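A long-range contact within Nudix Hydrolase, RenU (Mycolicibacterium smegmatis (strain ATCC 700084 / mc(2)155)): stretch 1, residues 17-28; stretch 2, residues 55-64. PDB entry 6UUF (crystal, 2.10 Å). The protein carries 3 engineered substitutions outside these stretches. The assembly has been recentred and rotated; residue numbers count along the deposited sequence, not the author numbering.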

ATOM      1  N   PHE A  17      12.935   8.107  -9.283  1.00 33.88           N
ATOM      2  CA  PHE A  17      11.714   7.633  -8.652  1.00 29.81           C
ATOM      3  C   PHE A  17      10.547   8.298  -9.328  1.00 29.66           C
ATOM      4  O   PHE A  17      10.582   9.510  -9.559  1.00 31.05           O
ATOM      5  CB  PHE A  17      11.707   8.076  -7.220  1.00 29.89           C
ATOM      6  CG  PHE A  17      12.734   7.398  -6.379  1.00 33.20           C
ATOM      7  CD1 PHE A  17      14.077   7.793  -6.420  1.00 33.02           C
ATOM      8  CD2 PHE A  17      12.379   6.341  -5.564  1.00 34.28           C
ATOM      9  CE1 PHE A  17      15.052   7.123  -5.674  1.00 35.20           C
ATOM     10  CE2 PHE A  17      13.347   5.698  -4.782  1.00 36.62           C
ATOM     11  CZ  PHE A  17      14.694   6.074  -4.857  1.00 35.81           C
ATOM     12  N   TRP A  18       9.502   7.540  -9.604  1.00 27.71           N
ATOM     13  CA  TRP A  18       8.342   8.087 -10.237  1.00 32.00           C
ATOM     14  C   TRP A  18       7.399   8.820  -9.284  1.00 31.68           C
ATOM     15  O   TRP A  18       6.988   8.275  -8.244  1.00 31.93           O
ATOM     16  CB  TRP A  18       7.539   7.004 -10.901  1.00 34.55           C
ATOM     17  CG  TRP A  18       6.415   7.620 -11.625  1.00 35.38           C
ATOM     18  CD1 TRP A  18       5.111   7.619 -11.262  1.00 36.58           C
ATOM     19  CD2 TRP A  18       6.510   8.391 -12.812  1.00 34.67           C
ATOM     20  NE1 TRP A  18       4.375   8.314 -12.172  1.00 38.47           N
ATOM     21  CE2 TRP A  18       5.210   8.813 -13.133  1.00 36.59           C
ATOM     22  CE3 TRP A  18       7.572   8.764 -13.640  1.00 35.04           C
ATOM     23  CZ2 TRP A  18       4.928   9.554 -14.266  1.00 36.73           C
ATOM     24  CZ3 TRP A  18       7.314   9.521 -14.733  1.00 35.94           C
ATOM     25  CH2 TRP A  18       5.989   9.918 -15.050  1.00 38.23           C
ATOM     26  N   GLY A  19       7.024  10.039  -9.661  1.00 28.73           N
ATOM     27  CA  GLY A  19       5.966  10.757  -8.967  1.00 31.34           C
ATOM     28  C   GLY A  19       6.517  11.857  -8.088  1.00 30.67           C
ATOM     29  O   GLY A  19       7.055  11.625  -6.989  1.00 29.10           O
ATOM     30  N   ARG A  20       6.373  13.070  -8.577  1.00 30.57           N
ATOM     31  CA  ARG A  20       6.873  14.233  -7.876  1.00 32.78           C
ATOM     32  C   ARG A  20       6.424  14.394  -6.437  1.00 30.64           C
ATOM     33  O   ARG A  20       7.179  14.878  -5.598  1.00 32.40           O
ATOM     34  CB  ARG A  20       6.529  15.467  -8.688  1.00 36.13           C
ATOM     35  CG  ARG A  20       7.426  15.527  -9.912  1.00 43.39           C
ATOM     36  CD  ARG A  20       7.584  16.905 -10.479  1.00 50.06           C
ATOM     37  NE  ARG A  20       8.819  16.991 -11.261  1.00 57.59           N
ATOM     38  CZ  ARG A  20       9.988  17.502 -10.855  1.00 59.06           C
ATOM     39  NH1 ARG A  20      11.001  17.502 -11.712  1.00 60.61           N
ATOM     40  NH2 ARG A  20      10.170  18.036  -9.642  1.00 53.31           N
ATOM     41  N   HIS A  21       5.212  13.970  -6.144  1.00 30.55           N
ATOM     42  CA  HIS A  21       4.653  14.075  -4.790  1.00 32.57           C
ATOM     43  C   HIS A  21       4.736  12.747  -4.037  1.00 32.18           C
ATOM     44  O   HIS A  21       4.004  12.543  -3.059  1.00 29.97           O
ATOM     45  CB  HIS A  21       3.173  14.490  -4.906  1.00 34.30           C
ATOM     46  CG  HIS A  21       2.937  15.694  -5.771  1.00 33.83           C
ATOM     47  ND1 HIS A  21       3.523  16.915  -5.513  1.00 33.54           N
ATOM     48  CD2 HIS A  21       2.144  15.877  -6.853  1.00 32.20           C
ATOM     49  CE1 HIS A  21       3.118  17.793  -6.415  1.00 32.01           C
ATOM     50  NE2 HIS A  21       2.274  17.191  -7.229  1.00 32.19           N
ATOM     51  N   GLY A  22       5.576  11.828  -4.518  1.00 29.80           N
ATOM     52  CA  GLY A  22       5.672  10.534  -3.923  1.00 29.86           C
ATOM     53  C   GLY A  22       4.483   9.656  -4.256  1.00 31.36           C
ATOM     54  O   GLY A  22       3.645   9.958  -5.151  1.00 32.00           O
ATOM     55  N   ALA A  23       4.464   8.531  -3.569  1.00 27.09           N
ATOM     56  CA  ALA A  23       3.452   7.535  -3.787  1.00 31.31           C
ATOM     57  C   ALA A  23       2.878   7.130  -2.439  1.00 32.50           C
ATOM     58  O   ALA A  23       3.467   7.411  -1.363  1.00 29.72           O
ATOM     59  CB  ALA A  23       4.036   6.342  -4.494  1.00 31.72           C
ATOM     60  N   ALA A  24       1.749   6.444  -2.525  1.00 32.30           N
ATOM     61  CA  ALA A  24       1.035   5.964  -1.343  1.00 32.51           C
ATOM     62  C   ALA A  24       0.404   4.616  -1.619  1.00 32.99           C
ATOM     63  O   ALA A  24      -0.056   4.359  -2.726  1.00 29.34           O
ATOM     64  CB  ALA A  24      -0.053   6.946  -0.950  1.00 33.61           C
ATOM     65  N   GLY A  25       0.370   3.760  -0.604  1.00 31.36           N
ATOM     66  CA  GLY A  25      -0.295   2.458  -0.722  1.00 31.65           C
ATOM     67  C   GLY A  25      -1.221   2.175   0.437  1.00 28.92           C
ATOM     68  O   GLY A  25      -0.963   2.645   1.555  1.00 29.63           O
ATOM     69  N   LEU A  26      -2.273   1.385   0.169  1.00 27.36           N
ATOM     70  CA  LEU A  26      -3.227   1.001   1.173  1.00 25.39           C
ATOM     71  C   LEU A  26      -2.910  -0.331   1.799  1.00 28.86           C
ATOM     72  O   LEU A  26      -2.902  -1.338   1.114  1.00 26.77           O
ATOM     73  CB  LEU A  26      -4.609   0.933   0.568  1.00 27.39           C
ATOM     74  CG  LEU A  26      -5.730   1.064   1.582  1.00 29.44           C
ATOM     75  CD1 LEU A  26      -5.737   2.384   2.338  1.00 28.04           C
ATOM     76  CD2 LEU A  26      -7.028   0.874   0.804  1.00 33.72           C
ATOM     77  N   LEU A  27      -2.689  -0.331   3.110  1.00 29.61           N
ATOM     78  CA  LEU A  27      -2.641  -1.550   3.928  1.00 31.77           C
ATOM     79  C   LEU A  27      -3.989  -1.721   4.571  1.00 30.25           C
ATOM     80  O   LEU A  27      -4.261  -1.165   5.642  1.00 29.53           O
ATOM     81  CB  LEU A  27      -1.542  -1.427   4.987  1.00 34.02           C
ATOM     82  CG  LEU A  27      -1.348  -2.566   5.975  1.00 37.56           C
ATOM     83  CD1 LEU A  27      -1.221  -3.848   5.196  1.00 40.87           C
ATOM     84  CD2 LEU A  27      -0.051  -2.358   6.775  1.00 40.94           C
ATOM     85  N   LEU A  28      -4.857  -2.446   3.888  1.00 29.76           N
ATOM     86  CA  LEU A  28      -6.224  -2.655   4.324  1.00 28.55           C
ATOM     87  C   LEU A  28      -6.319  -3.946   5.161  1.00 29.74           C
ATOM     88  O   LEU A  28      -5.960  -5.010   4.670  1.00 30.81           O
ATOM     89  CB  LEU A  28      -7.146  -2.778   3.131  1.00 29.04           C
ATOM     90  CG  LEU A  28      -8.628  -2.966   3.478  1.00 30.36           C
ATOM     91  CD1 LEU A  28      -9.196  -1.847   4.377  1.00 33.11           C
ATOM     92  CD2 LEU A  28      -9.389  -3.012   2.172  1.00 29.78           C
ATOM     93  N   ALA A  55       2.775  -6.753  -2.959  1.00 33.27           N
ATOM     94  CA  ALA A  55       2.924  -5.431  -2.282  1.00 33.71           C
ATOM     95  C   ALA A  55       1.542  -4.879  -2.054  1.00 31.62           C
ATOM     96  O   ALA A  55       0.563  -5.632  -2.201  1.00 30.74           O
ATOM     97  CB  ALA A  55       3.784  -4.485  -3.106  1.00 36.99           C
ATOM     98  N   LEU A  56       1.449  -3.607  -1.657  1.00 32.43           N
ATOM     99  CA  LEU A  56       0.149  -2.993  -1.394  1.00 31.87           C
ATOM    100  C   LEU A  56      -0.329  -2.386  -2.687  1.00 30.03           C
ATOM    101  O   LEU A  56       0.498  -1.935  -3.465  1.00 27.94           O
ATOM    102  CB  LEU A  56       0.265  -1.943  -0.346  1.00 32.66           C
ATOM    103  CG  LEU A  56       0.979  -2.384   0.946  1.00 37.13           C
ATOM    104  CD1 LEU A  56       1.188  -1.183   1.845  1.00 34.19           C
ATOM    105  CD2 LEU A  56       0.192  -3.463   1.667  1.00 37.91           C
ATOM    106  N   PRO A  57      -1.657  -2.371  -2.923  1.00 29.58           N
ATOM    107  CA  PRO A  57      -2.165  -1.556  -4.020  1.00 31.29           C
ATOM    108  C   PRO A  57      -1.884  -0.101  -3.704  1.00 34.19           C
ATOM    109  O   PRO A  57      -2.082   0.331  -2.551  1.00 32.32           O
ATOM    110  CB  PRO A  57      -3.672  -1.788  -4.013  1.00 32.26           C
ATOM    111  CG  PRO A  57      -3.976  -2.610  -2.818  1.00 33.20           C
ATOM    112  CD  PRO A  57      -2.725  -2.804  -2.020  1.00 31.42           C
ATOM    113  N   GLY A  58      -1.312   0.600  -4.669  1.00 31.64           N
ATOM    114  CA  GLY A  58      -0.896   1.972  -4.429  1.00 34.59           C
ATOM    115  C   GLY A  58      -0.667   2.691  -5.740  1.00 34.61           C
ATOM    116  O   GLY A  58      -0.754   2.107  -6.793  1.00 31.48           O
ATOM    117  N   GLY A  59      -0.348   3.965  -5.673  1.00 31.19           N
ATOM    118  CA  GLY A  59       0.139   4.608  -6.866  1.00 33.42           C
ATOM    119  C   GLY A  59       0.668   5.954  -6.490  1.00 33.50           C
ATOM    120  O   GLY A  59       0.857   6.249  -5.304  1.00 32.60           O
ATOM    121  N   ALA A  60       0.889   6.762  -7.507  1.00 29.62           N
ATOM    122  CA  ALA A  60       1.439   8.103  -7.339  1.00 32.07           C
ATOM    123  C   ALA A  60       0.444   9.087  -6.778  1.00 32.67           C
ATOM    124  O   ALA A  60      -0.747   9.096  -7.146  1.00 36.26           O
ATOM    125  CB  ALA A  60       2.015   8.638  -8.659  1.00 30.90           C
ATOM    126  N   ARG A  61       0.944   9.923  -5.889  1.00 29.53           N
ATOM    127  CA  ARG A  61       0.127  10.938  -5.269  1.00 33.35           C
ATOM    128  C   ARG A  61      -0.005  12.124  -6.201  1.00 33.91           C
ATOM    129  O   ARG A  61       0.989  12.606  -6.756  1.00 33.88           O
ATOM    130  CB  ARG A  61       0.788  11.374  -3.986  1.00 37.33           C
ATOM    131  CG  ARG A  61       0.000  12.380  -3.224  1.00 38.73           C
ATOM    132  CD  ARG A  61       0.681  12.695  -1.911  1.00 39.79           C
ATOM    133  NE  ARG A  61      -0.040  13.799  -1.288  1.00 38.40           N
ATOM    134  CZ  ARG A  61       0.386  14.464  -0.218  1.00 37.41           C
ATOM    135  NH1 ARG A  61       1.557  14.166   0.346  1.00 35.48           N
ATOM    136  NH2 ARG A  61      -0.350  15.471   0.255  1.00 36.30           N
ATOM    137  N   ASP A  62      -1.238  12.579  -6.368  1.00 33.90           N
ATOM    138  CA  ASP A  62      -1.521  13.745  -7.187  1.00 37.51           C
ATOM    139  C   ASP A  62      -1.388  15.056  -6.360  1.00 34.05           C
ATOM    140  O   ASP A  62      -1.463  15.064  -5.120  1.00 31.99           O
ATOM    141  CB  ASP A  62      -2.911  13.588  -7.812  1.00 38.70           C
ATOM    142  CG  ASP A  62      -3.090  14.397  -9.089  1.00 43.05           C
ATOM    143  OD1 ASP A  62      -2.119  15.047  -9.586  1.00 41.51           O
ATOM    144  OD2 ASP A  62      -4.224  14.369  -9.615  1.00 48.39           O
ATOM    145  N   SER A  63      -1.167  16.158  -7.067  1.00 33.09           N
ATOM    146  CA  SER A  63      -0.918  17.481  -6.489  1.00 32.23           C
ATOM    147  C   SER A  63      -1.918  18.011  -5.485  1.00 33.71           C
ATOM    148  O   SER A  63      -1.539  18.789  -4.649  1.00 32.58           O
ATOM    149  CB  SER A  63      -0.820  18.528  -7.595  1.00 30.54           C
ATOM    150  OG  SER A  63       0.116  18.118  -8.555  1.00 29.89           O
ATOM    151  N   HIS A  64      -3.167  17.581  -5.558  1.00 32.40           N
ATOM    152  CA  HIS A  64      -4.193  18.126  -4.724  1.00 35.88           C
ATOM    153  C   HIS A  64      -4.654  17.119  -3.634  1.00 38.77           C
ATOM    154  O   HIS A  64      -5.518  17.425  -2.837  1.00 35.58           O
ATOM    155  CB  HIS A  64      -5.345  18.529  -5.602  1.00 37.05           C
ATOM    156  CG  HIS A  64      -6.025  17.380  -6.236  1.00 38.67           C
ATOM    157  ND1 HIS A  64      -5.488  16.697  -7.302  1.00 40.67           N
ATOM    158  CD2 HIS A  64      -7.183  16.761  -5.934  1.00 40.94           C
ATOM    159  CE1 HIS A  64      -6.303  15.721  -7.649  1.00 38.53           C
ATOM    160  NE2 HIS A  64      -7.336  15.738  -6.835  1.00 43.14           N
TER
HETATM  161  O   HOH W   1       3.511  11.800  -7.155  1.00 30.84           O
HETATM  162  O   HOH W   2       3.581  11.992  -0.193  1.00 39.44           O

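What holds the two backbones together? Strands 23-28 and 58-60 run antiparallel, their directions 164° apart, and main-chain hydrogen bonds join them. Ala24 and Gly59 form a reciprocal pair: Ala24 N donates to Gly59 O at 2.9 Å, and Gly59 N returns a more bent bond to Ala24 O at 3.0 Å. The ladder runs past this pair in both directions, with Arg61 N giving a nearly straight bond to Gly22 O at 2.8 Å and Leu26 N donating to Pro57 O at 2.9 Å.

Which polar groups join the loops beyond the ladder? His21 NE2 and Ser63 OG lie 2.7 Å apart in a hydrogen bond that reaches the imidazole at its edge. Within the same stretch, Ser63 N donates to Asp62 OD1 at 2.9 Å. Two waters also bridge the stretches. Water 1 accepts from His21 N and donates to both Gly22 O and Arg61 O; water 2 links His21 O to Arg61 NH1.

Where does the geometry call for glycine? At the Gly25-Gly58 pair the CA atoms approach to 3.8 Å, and an ideal CB on Gly58 would sit 2.5 Å from Ala24 O, a clash. Gly59, by contrast, would have room for a CB. Close approach also brings Gly25 CA within 3.3 Å of Pro57 O, a CA-H...O contact. In the type I turn from Gly19 to Gly22, closed by Gly22 N donating to Gly19 O at 2.9 Å, the backbone angles of Gly19 themselves call for glycine, and the positive phi of Gly22 favours it.

Where do apolar side chains meet? Leu56 points toward stretch 1, and its CD2 packs against Leu27 CD1 at 3.8 Å in a buried setting. Near the turn, Trp18 CD1 lies 4.2 Å from Ala60 CB, a looser contact that the indole meets obliquely.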